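Local coordinates for thiamine-phosphate synthase (Pyrococcus furiosus, PDB 1XI3), which probably condenses a thiazole phosphate with a hydroxymethylpyrimidine diphosphate to form thiamine phosphate, using magnesium, at residues 19-24 and 43-48; 27-32 and 60-65. All blocks are in the same frame, centred on the assembly; numbering follows the deposited sequence.

Contact 1. Residues 19-24 and 43-48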
ATOM      1  N   VAL A  19      -6.671  15.381 -13.817  1.00 11.91           N
ATOM      2  CA  VAL A  19      -5.244  15.424 -14.101  1.00 10.20           C
ATOM      3  C   VAL A  19      -4.507  14.441 -13.177  1.00  9.96           C
ATOM      4  O   VAL A  19      -4.669  14.466 -11.943  1.00 10.85           O
ATOM      5  CB  VAL A  19      -4.667  16.866 -13.928  1.00 10.81           C
ATOM      6  CG1 VAL A  19      -3.166  16.880 -14.012  1.00 11.50           C
ATOM      7  CG2 VAL A  19      -5.246  17.770 -14.975  1.00 14.05           C
ATOM      8  N   ILE A  20      -3.636  13.627 -13.784  1.00 11.03           N
ATOM      9  CA  ILE A  20      -2.937  12.579 -13.082  1.00 12.33           C
ATOM     10  C   ILE A  20      -1.453  12.905 -13.075  1.00 13.50           C
ATOM     11  O   ILE A  20      -0.881  13.315 -14.086  1.00 13.20           O
ATOM     12  CB  ILE A  20      -3.190  11.211 -13.766  1.00 10.30           C
ATOM     13  CG1 ILE A  20      -4.717  10.879 -13.803  1.00 12.58           C
ATOM     14  CG2 ILE A  20      -2.384  10.116 -13.054  1.00 10.50           C
ATOM     15  CD1 ILE A  20      -5.095   9.727 -14.648  1.00 12.76           C
ATOM     16  N   THR A  21      -0.815  12.713 -11.931  1.00  9.58           N
ATOM     17  CA  THR A  21       0.623  13.011 -11.798  1.00 12.55           C
ATOM     18  C   THR A  21       1.485  12.024 -12.557  1.00 12.51           C
ATOM     19  O   THR A  21       1.070  10.908 -12.807  1.00 12.13           O
ATOM     20  CB  THR A  21       1.112  13.036 -10.306  1.00 11.66           C
ATOM     21  OG1 THR A  21       1.111  11.721  -9.739  1.00 11.30           O
ATOM     22  CG2 THR A  21       0.287  14.047  -9.462  1.00 12.47           C
ATOM     23  N   ASP A  22       2.705  12.435 -12.882  1.00 10.64           N
ATOM     24  CA  ASP A  22       3.703  11.511 -13.416  1.00 12.92           C
ATOM     25  C   ASP A  22       5.081  12.070 -13.194  1.00 12.64           C
ATOM     26  O   ASP A  22       5.543  12.925 -13.952  1.00 13.38           O
ATOM     27  CB  ASP A  22       3.455  11.242 -14.905  1.00 12.85           C
ATOM     28  CG  ASP A  22       4.384  10.164 -15.462  1.00 16.72           C
ATOM     29  OD1 ASP A  22       5.305   9.713 -14.734  1.00 15.02           O
ATOM     30  OD2 ASP A  22       4.155   9.717 -16.611  1.00 21.33           O
ATOM     31  N   ARG A  23       5.724  11.642 -12.103  1.00 12.00           N
ATOM     32  CA  ARG A  23       7.050  12.147 -11.735  1.00 13.37           C
ATOM     33  C   ARG A  23       8.128  11.792 -12.771  1.00 15.58           C
ATOM     34  O   ARG A  23       9.246  12.327 -12.701  1.00 16.91           O
ATOM     35  CB  ARG A  23       7.451  11.640 -10.353  1.00 14.60           C
ATOM     36  CG  ARG A  23       7.520  10.120 -10.254  1.00 15.66           C
ATOM     37  CD  ARG A  23       8.079   9.621  -8.921  1.00 18.89           C
ATOM     38  NE  ARG A  23       7.452  10.260  -7.772  1.00 15.58           N
ATOM     39  CZ  ARG A  23       7.877  10.150  -6.520  1.00 15.67           C
ATOM     40  NH1 ARG A  23       8.929   9.385  -6.216  1.00 16.43           N
ATOM     41  NH2 ARG A  23       7.244  10.821  -5.574  1.00 18.12           N
ATOM     42  N   ARG A  24       7.817  10.881 -13.693  1.00 18.47           N
ATOM     43  CA  ARG A  24       8.713  10.667 -14.862  1.00 18.20           C
ATOM     44  C   ARG A  24       8.833  11.919 -15.737  1.00 21.71           C
ATOM     45  O   ARG A  24       9.863  12.100 -16.452  1.00 22.16           O
ATOM     46  CB  ARG A  24       8.296   9.468 -15.703  1.00 19.86           C
ATOM     47  CG  ARG A  24       8.335   8.143 -14.971  1.00 19.47           C
ATOM     48  CD  ARG A  24       7.729   7.018 -15.776  1.00 23.55           C
ATOM     49  NE  ARG A  24       6.312   7.275 -16.020  1.00 25.18           N
ATOM     50  CZ  ARG A  24       5.476   6.432 -16.604  1.00 26.31           C
ATOM     51  NH1 ARG A  24       5.890   5.236 -16.991  1.00 27.14           N
ATOM     52  NH2 ARG A  24       4.200   6.774 -16.765  1.00 27.02           N
ATOM     53  N   ILE A  43      -7.560  15.705  -9.156  1.00 10.15           N
ATOM     54  CA  ILE A  43      -6.175  15.328  -9.231  1.00 10.66           C
ATOM     55  C   ILE A  43      -6.045  13.902  -8.721  1.00  8.93           C
ATOM     56  O   ILE A  43      -6.650  13.536  -7.722  1.00 10.41           O
ATOM     57  CB  ILE A  43      -5.307  16.226  -8.320  1.00  9.67           C
ATOM     58  CG1 ILE A  43      -5.349  17.697  -8.781  1.00 10.36           C
ATOM     59  CG2 ILE A  43      -3.865  15.765  -8.237  1.00 10.82           C
ATOM     60  CD1 ILE A  43      -4.779  17.949 -10.114  1.00 13.70           C
ATOM     61  N   GLN A  44      -5.259  13.110  -9.426  1.00  8.51           N
ATOM     62  CA  GLN A  44      -4.916  11.766  -8.973  1.00  9.14           C
ATOM     63  C   GLN A  44      -3.405  11.681  -8.806  1.00  9.31           C
ATOM     64  O   GLN A  44      -2.629  11.921  -9.761  1.00 11.09           O
ATOM     65  CB  GLN A  44      -5.399  10.687  -9.950  1.00  9.16           C
ATOM     66  CG  GLN A  44      -5.072   9.292  -9.501  1.00  9.37           C
ATOM     67  CD  GLN A  44      -5.254   8.295 -10.619  1.00 11.28           C
ATOM     68  OE1 GLN A  44      -4.281   7.726 -11.122  1.00 12.97           O
ATOM     69  NE2 GLN A  44      -6.481   8.118 -11.051  1.00 11.28           N
ATOM     70  N   MET A  45      -2.990  11.317  -7.600  1.00  7.75           N
ATOM     71  CA  MET A  45      -1.626  11.011  -7.292  1.00  7.68           C
ATOM     72  C   MET A  45      -1.317   9.578  -7.683  1.00  9.88           C
ATOM     73  O   MET A  45      -1.871   8.648  -7.120  1.00  9.44           O
ATOM     74  CB  MET A  45      -1.342  11.196  -5.802  1.00 10.50           C
ATOM     75  CG  MET A  45       0.099  11.016  -5.436  1.00 10.90           C
ATOM     76  SD  MET A  45       0.526  11.380  -3.698  1.00 11.41           S
ATOM     77  CE  MET A  45      -0.086   9.924  -2.892  1.00 12.45           C
ATOM     78  N   ARG A  46      -0.399   9.410  -8.633  1.00  9.54           N
ATOM     79  CA  ARG A  46      -0.081   8.072  -9.156  1.00 11.70           C
ATOM     80  C   ARG A  46       1.440   7.929  -9.086  1.00 12.14           C
ATOM     81  O   ARG A  46       2.165   8.473  -9.934  1.00 14.52           O
ATOM     82  CB  ARG A  46      -0.599   7.920 -10.588  1.00 11.87           C
ATOM     83  CG  ARG A  46      -0.316   6.572 -11.208  1.00 15.82           C
ATOM     84  CD  ARG A  46      -0.891   6.442 -12.579  1.00 19.76           C
ATOM     85  NE  ARG A  46      -0.486   5.153 -13.115  1.00 26.07           N
ATOM     86  CZ  ARG A  46       0.660   4.917 -13.753  1.00 32.46           C
ATOM     87  NH1 ARG A  46       1.546   5.895 -13.951  1.00 31.76           N
ATOM     88  NH2 ARG A  46       0.926   3.679 -14.203  1.00 34.70           N
ATOM     89  N   ILE A  47       1.911   7.237  -8.049  1.00 12.79           N
ATOM     90  CA  ILE A  47       3.350   7.057  -7.793  1.00 11.78           C
ATOM     91  C   ILE A  47       3.700   5.555  -7.791  1.00 13.73           C
ATOM     92  O   ILE A  47       3.119   4.795  -7.037  1.00 14.39           O
ATOM     93  CB  ILE A  47       3.729   7.635  -6.465  1.00 13.94           C
ATOM     94  CG1 ILE A  47       3.403   9.140  -6.416  1.00 14.15           C
ATOM     95  CG2 ILE A  47       5.181   7.428  -6.202  1.00 16.59           C
ATOM     96  CD1 ILE A  47       3.578   9.733  -5.083  1.00 14.10           C
ATOM     97  N   LYS A  48       4.628   5.170  -8.647  1.00 17.73           N
ATOM     98  CA  LYS A  48       5.201   3.798  -8.663  1.00 21.60           C
ATOM     99  C   LYS A  48       6.543   3.797  -7.932  1.00 18.33           C
ATOM    100  O   LYS A  48       7.334   4.717  -8.092  1.00 24.54           O
ATOM    101  CB  LYS A  48       5.436   3.385 -10.109  1.00 25.01           C
TER
HETATM  102  O   HOH W   1       3.641  10.730 -10.112  1.00 12.86           O
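Thr-21 meets Arg-46 just past the last parallel bridge between strands 17-20 and 42-45, neighbours in the (βα)8 barrel. In the strands, Val-19 O accepts from Gln-44 N and Gln-44 O from Thr-21 N, each at 2.9 Å. Here packing is tight: Ile-20 and Gln-44 run side by side, with Ile-20 CG2 3.6 Å from Gln-44 OE1, while Gln-44 NE2 bonds to Tyr-18. Beyond the strands, Thr-21 takes over from the backbone: OG1, set between its own N and carbonyl carbon (chi1 70°), accepts a nearly straight bond from Arg-46 N at 3.0 Å. It also donates to a water that links Arg-23 N with Arg-46 O. An alanine here would probably leave Arg-46 N without its acceptor and the water with one partner fewer. Past the strand ends the contact is looser and meets solvent. Ile-47 CG2 lies 3.8 Å above the centre of the Arg-23 guanidinium, which salt bridges to Glu-28 and Glu-54 hold. Arg-24, gripped side-on through NE and NH2 by Asp-22, is exposed, and its NH2 comes within 4.0 Å of Arg-46 NH1. Asp-22 would partly offset Arg-24, and Arg-46, in the predicted pyrimidine diphosphate site, probably favours an anion.

Contact 2. Residues 27-32 and 60-65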
ATOM      1  N   PRO A  27       7.744  16.825 -11.246  1.00 16.75           N
ATOM      2  CA  PRO A  27       7.473  16.486  -9.834  1.00 17.12           C
ATOM      3  C   PRO A  27       6.038  16.829  -9.460  1.00 14.55           C
ATOM      4  O   PRO A  27       5.454  17.780  -9.989  1.00 12.93           O
ATOM      5  CB  PRO A  27       8.469  17.351  -9.049  1.00 19.98           C
ATOM      6  CG  PRO A  27       9.441  17.891 -10.079  1.00 22.86           C
ATOM      7  CD  PRO A  27       8.762  17.888 -11.385  1.00 21.28           C
ATOM      8  N   GLU A  28       5.513  16.105  -8.492  1.00 14.51           N
ATOM      9  CA  GLU A  28       4.072  16.141  -8.242  1.00 12.52           C
ATOM     10  C   GLU A  28       3.595  17.470  -7.659  1.00 11.22           C
ATOM     11  O   GLU A  28       2.610  18.044  -8.134  1.00 13.51           O
ATOM     12  CB  GLU A  28       3.684  15.010  -7.300  1.00 13.20           C
ATOM     13  CG  GLU A  28       3.718  13.603  -7.900  1.00 14.27           C
ATOM     14  CD  GLU A  28       4.938  12.791  -7.544  1.00 16.20           C
ATOM     15  OE1 GLU A  28       5.812  13.289  -6.813  1.00 22.05           O
ATOM     16  OE2 GLU A  28       5.007  11.618  -8.020  1.00 14.55           O
ATOM     17  N   VAL A  29       4.296  17.966  -6.629  1.00 12.73           N
ATOM     18  CA  VAL A  29       3.780  19.120  -5.903  1.00 13.88           C
ATOM     19  C   VAL A  29       3.773  20.357  -6.785  1.00 13.95           C
ATOM     20  O   VAL A  29       2.761  21.080  -6.846  1.00 15.76           O
ATOM     21  CB  VAL A  29       4.518  19.351  -4.575  1.00 15.45           C
ATOM     22  CG1 VAL A  29       4.001  20.617  -3.895  1.00 16.35           C
ATOM     23  CG2 VAL A  29       4.307  18.146  -3.648  1.00 14.85           C
ATOM     24  N   GLU A  30       4.891  20.594  -7.464  1.00 15.34           N
ATOM     25  CA  GLU A  30       5.016  21.734  -8.384  1.00 16.94           C
ATOM     26  C   GLU A  30       3.994  21.686  -9.499  1.00 16.53           C
ATOM     27  O   GLU A  30       3.343  22.688  -9.788  1.00 17.44           O
ATOM     28  CB  GLU A  30       6.389  21.729  -9.047  1.00 18.24           C
ATOM     29  N   SER A  31       3.864  20.514 -10.117  1.00 16.23           N
ATOM     30  CA  SER A  31       2.996  20.363 -11.292  1.00 15.51           C
ATOM     31  C   SER A  31       1.505  20.403 -10.929  1.00 12.00           C
ATOM     32  O   SER A  31       0.677  20.990 -11.644  1.00 13.62           O
ATOM     33  CB  SER A  31       3.383  19.104 -12.088  1.00 16.04           C
ATOM     34  OG  SER A  31       3.051  17.943 -11.383  1.00 15.07           O
ATOM     35  N   VAL A  32       1.146  19.818  -9.798  1.00 12.33           N
ATOM     36  CA  VAL A  32      -0.240  19.864  -9.343  1.00 13.39           C
ATOM     37  C   VAL A  32      -0.683  21.306  -9.022  1.00 14.43           C
ATOM     38  O   VAL A  32      -1.793  21.718  -9.385  1.00 14.57           O
ATOM     39  CB  VAL A  32      -0.482  18.940  -8.139  1.00 15.94           C
ATOM     40  CG1 VAL A  32      -1.794  19.235  -7.515  1.00 13.82           C
ATOM     41  CG2 VAL A  32      -0.414  17.475  -8.598  1.00 15.06           C
ATOM     42  N   LYS A  60      -0.174  14.267   1.619  1.00 11.32           N
ATOM     43  CA  LYS A  60      -0.660  15.258   2.557  1.00 13.94           C
ATOM     44  C   LYS A  60      -0.608  16.644   1.895  1.00 12.23           C
ATOM     45  O   LYS A  60      -1.566  17.432   2.000  1.00 13.50           O
ATOM     46  CB  LYS A  60       0.160  15.209   3.831  1.00 14.30           C
ATOM     47  CG  LYS A  60      -0.071  13.965   4.667  1.00 20.22           C
ATOM     48  CD  LYS A  60      -1.126  14.183   5.699  1.00 26.80           C
ATOM     49  N   THR A  61       0.496  16.932   1.219  1.00 11.74           N
ATOM     50  CA  THR A  61       0.634  18.217   0.524  1.00 12.64           C
ATOM     51  C   THR A  61      -0.413  18.388  -0.581  1.00 11.94           C
ATOM     52  O   THR A  61      -1.055  19.414  -0.701  1.00 12.40           O
ATOM     53  CB  THR A  61       2.048  18.396  -0.039  1.00 14.60           C
ATOM     54  OG1 THR A  61       2.983  18.358   1.052  1.00 14.65           O
ATOM     55  CG2 THR A  61       2.163  19.764  -0.752  1.00 15.78           C
ATOM     56  N   LEU A  62      -0.585  17.361  -1.417  1.00  9.45           N
ATOM     57  CA  LEU A  62      -1.591  17.424  -2.472  1.00  7.77           C
ATOM     58  C   LEU A  62      -3.023  17.478  -1.930  1.00  6.86           C
ATOM     59  O   LEU A  62      -3.892  18.080  -2.535  1.00 11.30           O
ATOM     60  CB  LEU A  62      -1.440  16.236  -3.452  1.00  7.92           C
ATOM     61  CG  LEU A  62      -0.070  16.112  -4.143  1.00  9.17           C
ATOM     62  CD1 LEU A  62      -0.155  14.988  -5.152  1.00 10.80           C
ATOM     63  CD2 LEU A  62       0.400  17.386  -4.836  1.00 13.29           C
ATOM     64  N   ARG A  63      -3.262  16.865  -0.783  1.00 10.01           N
ATOM     65  CA  ARG A  63      -4.573  16.948  -0.123  1.00  8.83           C
ATOM     66  C   ARG A  63      -4.862  18.405   0.219  1.00 11.22           C
ATOM     67  O   ARG A  63      -5.982  18.863  -0.025  1.00 12.68           O
ATOM     68  CB  ARG A  63      -4.610  16.091   1.135  1.00 12.31           C
ATOM     69  CG  ARG A  63      -5.874  16.253   1.955  1.00 11.64           C
ATOM     70  CD  ARG A  63      -7.112  15.729   1.320  1.00 10.73           C
ATOM     71  NE  ARG A  63      -7.648  16.490   0.194  1.00  9.41           N
ATOM     72  CZ  ARG A  63      -8.815  16.222  -0.407  1.00 11.05           C
ATOM     73  NH1 ARG A  63      -9.557  15.191  -0.013  1.00 14.14           N
ATOM     74  NH2 ARG A  63      -9.224  16.962  -1.433  1.00 11.86           N
ATOM     75  N   GLN A  64      -3.871  19.092   0.780  1.00 13.31           N
ATOM     76  CA  GLN A  64      -4.019  20.512   1.133  1.00 13.67           C
ATOM     77  C   GLN A  64      -4.259  21.383  -0.084  1.00 14.46           C
ATOM     78  O   GLN A  64      -5.191  22.189  -0.115  1.00 14.99           O
ATOM     79  CB  GLN A  64      -2.798  21.002   1.924  1.00 18.01           C
ATOM     80  CG  GLN A  64      -2.925  22.418   2.526  1.00 22.90           C
ATOM     81  CD  GLN A  64      -1.784  22.739   3.509  1.00 28.92           C
ATOM     82  OE1 GLN A  64      -1.387  21.894   4.331  1.00 36.06           O
ATOM     83  NE2 GLN A  64      -1.240  23.971   3.421  1.00 36.74           N
ATOM     84  N   LEU A  65      -3.446  21.181  -1.105  1.00 13.54           N
ATOM     85  CA  LEU A  65      -3.554  21.928  -2.354  1.00 13.93           C
ATOM     86  C   LEU A  65      -4.896  21.756  -3.007  1.00 17.72           C
ATOM     87  O   LEU A  65      -5.546  22.729  -3.393  1.00 15.68           O
ATOM     88  CB  LEU A  65      -2.464  21.478  -3.328  1.00 17.40           C
ATOM     89  CG  LEU A  65      -1.086  22.051  -3.221  1.00 20.10           C
ATOM     90  CD1 LEU A  65      -0.235  21.391  -4.282  1.00 20.76           C
ATOM     91  CD2 LEU A  65      -1.118  23.587  -3.424  1.00 21.21           C
TER
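Leu-62 reaches across from helix 52-68 to helix 28-37, and its branches do different work. CB points past the other helix rather than at it, and neither CB nor CG comes within 4.5 Å of residues 27-32. The first torsion places CG anti to the carbonyl carbon (chi1 -58°), and the second sets CD1 anti to CA (chi2 -175°). CD1 is the more distant branch, 4.3 Å from Val-32 CG2 and little farther from Glu-28 CB, and the side chain also packs on Met-45 and Phe-73 of the barrel strands. CD2 carries the contact: it sits 3.8 Å from Val-32 CB, with both methyls of that valine just beyond, and 3.9 Å from Val-29 CA. Glu-28 O is 4.0 Å from CD2, so one methyl touches two adjacent residues, Glu-28 and Val-29, and Val-32 about one turn on. The two helices are adjacent members of the outer layer of a (βα)8, or TIM, barrel, each following its own strand. Their short segments accordingly run almost parallel, 13° apart, with axes 10.1 Å from each other at closest approach. At the partly exposed margin, Val-29 and Thr-61 cross at about a right angle, with Val-29 CG1 3.7 Å from Thr-61 CG2. One turn further along helix 52-68, Leu-65 CD1 fits against Val-32 CG1 at 4.2 Å and also approaches Val-29 O. All these pairs are van der Waals contacts. The Glu-28 carboxylate turns away to pair with Arg-23. At the start of helix 28-37, Pro-27 O receives both the backbone N and OG of Ser-31, which approach from opposite faces of its carbonyl plane.

In the fold
Contact 1 lies in the barrel wall and contact 2 in the helical layer outside it, their centres 10 Å apart. Helix 28-37 is the crossover between the two strands of contact 1, and helix 52-68 follows the second of them. Helix 28-37 meets Thr-21 directly: Val-32 CG2 lies 3.6 Å from Thr-21 CG2. At the strand ends, Glu-28 OE2 forms a salt bridge with Arg-23 NE at 2.8 Å and packs 3.4 Å from Ile-47 CG1. Residues 44-48 are predicted to bind the pyrimidine diphosphate, so Glu-28 of contact 2 is probably a second-shell residue behind that segment, whereas Leu-62 backs the same segment from outside the barrel wall, through Met-45.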